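Local coordinates for electron transfer flavoprotein, beta subunit (Thermotoga maritima, PDB 7KOE) that probably transfers electrons as the FAD-binding beta subunit of a membrane-associated, electron-bifurcating Fix/EtfABCX flavoprotein complex, at residues Lys78-Lys82 with Ala213-Pro218. Sequence-based numbering, arbitrary orientation.
Sequences KEALK and AIRYEP
A lysine that binds the main chain where a helix has just ended is the unusual element here: K82 NZ donates to I214 O at 3.0 Å, and I214 is the last helical residue of 207-214. The general principle is that a long side chain can serve a carbonyl which the end of a helix leaves without its helical partner. R215 leaves helical geometry (phi/psi -91/52) as the centre of an inverse gamma turn, whose bond from Y216 N to the same I214 O is weak (3.1 Å); Y216 to P218 then run extended. Residues 78-82 form a weakly bonded helical turn (K82 N to K78 O, 3.2 Å). In register, the CA atoms of K82 and A213 lie 5.3 Å apart and those of K78 and P218 6.8 Å. K82 (chi1 m, chi2 t, chi3 p, chi4 145°) lays its aliphatic part along the loop, CG being 3.7 Å from Y216 O, while its own O meets A213 CB at 3.2 Å. P218 faces the helix, its CG 3.9 Å from K78 CB and its CB 4.2 Å from L81 CD1. Beyond CB, K78 (chi1 p, chi2 t, chi3 m, chi4 m) reaches a salt-bridge network: NZ to E217 OE2 at 3.3 Å, and a long 3.9 Å to E79 OE2. L81 also packs on strands 66-72 and 91-95, and Y216 OH hydrogen-bonds E91 OE1 and A92 N. The segment entering strand 219-220, which pairs parallel with 91-95, thus packs on the crossover helix of the beta-alpha-beta unit 66-72/78-85/91-95 in this HUP-type, FAD-binding domain.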
# COMPACT_ATOMS: atom_id res chain seq x y z
N LYS A 78 10.44 29.79 -20.89
CA LYS A 78 10.01 30.77 -21.87
C LYS A 78 8.96 31.72 -21.32
O LYS A 78 8.69 32.74 -21.95
CB LYS A 78 9.47 30.07 -23.13
CG LYS A 78 8.01 29.67 -23.05
CD LYS A 78 7.55 29.01 -24.33
CE LYS A 78 7.34 30.03 -25.44
NZ LYS A 78 6.04 30.73 -25.30
N GLU A 79 8.37 31.40 -20.17
CA GLU A 79 7.43 32.31 -19.53
C GLU A 79 8.15 33.37 -18.72
O GLU A 79 7.60 34.45 -18.50
CB GLU A 79 6.46 31.53 -18.65
CG GLU A 79 5.81 30.34 -19.35
CD GLU A 79 4.97 30.75 -20.55
OE1 GLU A 79 4.27 31.78 -20.47
OE2 GLU A 79 5.01 30.04 -21.57
N ALA A 80 9.37 33.07 -18.25
CA ALA A 80 10.21 34.11 -17.67
C ALA A 80 10.71 35.06 -18.75
O ALA A 80 10.80 36.27 -18.52
CB ALA A 80 11.38 33.49 -16.93
N LEU A 81 11.04 34.53 -19.92
CA LEU A 81 11.47 35.38 -21.02
C LEU A 81 10.34 36.25 -21.56
O LEU A 81 10.61 37.30 -22.13
CB LEU A 81 12.04 34.53 -22.14
CG LEU A 81 13.49 34.18 -21.92
CD1 LEU A 81 13.87 33.05 -22.82
CD2 LEU A 81 14.36 35.38 -22.17
N LYS A 82 9.09 35.83 -21.38
CA LYS A 82 7.98 36.69 -21.75
C LYS A 82 7.71 37.74 -20.69
O LYS A 82 7.28 38.84 -21.02
CB LYS A 82 6.73 35.85 -22.01
CG LYS A 82 6.79 35.10 -23.32
CD LYS A 82 5.83 33.94 -23.35
CE LYS A 82 4.41 34.42 -23.53
NZ LYS A 82 3.62 33.47 -24.36
N ALA A 213 3.94 41.31 -24.46
CA ALA A 213 4.66 40.23 -23.80
C ALA A 213 3.91 38.91 -23.86
O ALA A 213 4.53 37.85 -23.85
CB ALA A 213 4.93 40.60 -22.35
N ILE A 214 2.58 38.96 -23.92
CA ILE A 214 1.79 37.73 -23.96
C ILE A 214 1.87 37.09 -25.34
O ILE A 214 2.15 35.89 -25.46
CB ILE A 214 0.34 38.02 -23.55
CG1 ILE A 214 0.28 38.38 -22.07
CG2 ILE A 214 -0.53 36.83 -23.80
CD1 ILE A 214 -0.84 39.30 -21.73
N ARG A 215 1.64 37.87 -26.39
CA ARG A 215 1.73 37.33 -27.75
C ARG A 215 3.13 37.50 -28.32
O ARG A 215 3.33 38.01 -29.42
CB ARG A 215 0.69 37.99 -28.64
CG ARG A 215 0.55 39.48 -28.46
CD ARG A 215 -0.29 40.10 -29.55
NE ARG A 215 -1.67 39.64 -29.50
CZ ARG A 215 -2.71 40.43 -29.24
NH1 ARG A 215 -2.52 41.72 -29.02
NH2 ARG A 215 -3.93 39.93 -29.22
N TYR A 216 4.13 37.05 -27.57
CA TYR A 216 5.52 37.08 -28.01
C TYR A 216 6.11 35.69 -27.87
O TYR A 216 5.87 34.99 -26.88
CB TYR A 216 6.36 38.06 -27.20
CG TYR A 216 7.77 38.18 -27.70
CD1 TYR A 216 8.04 38.85 -28.89
CD2 TYR A 216 8.83 37.62 -27.01
CE1 TYR A 216 9.33 38.95 -29.36
CE2 TYR A 216 10.11 37.71 -27.48
CZ TYR A 216 10.35 38.38 -28.65
OH TYR A 216 11.63 38.48 -29.13
N GLU A 217 6.89 35.29 -28.87
CA GLU A 217 7.57 34.01 -28.84
C GLU A 217 9.07 34.24 -28.81
O GLU A 217 9.62 34.80 -29.78
CB GLU A 217 7.19 33.16 -30.05
CG GLU A 217 5.83 32.51 -29.92
CD GLU A 217 5.82 31.40 -28.90
OE1 GLU A 217 6.86 30.73 -28.74
OE2 GLU A 217 4.77 31.19 -28.26
N PRO A 218 9.76 33.86 -27.74
CA PRO A 218 11.21 34.04 -27.69
C PRO A 218 11.93 33.14 -28.68
O PRO A 218 11.50 32.03 -28.98
CB PRO A 218 11.56 33.66 -26.24
CG PRO A 218 10.42 32.83 -25.78
CD PRO A 218 9.22 33.39 -26.45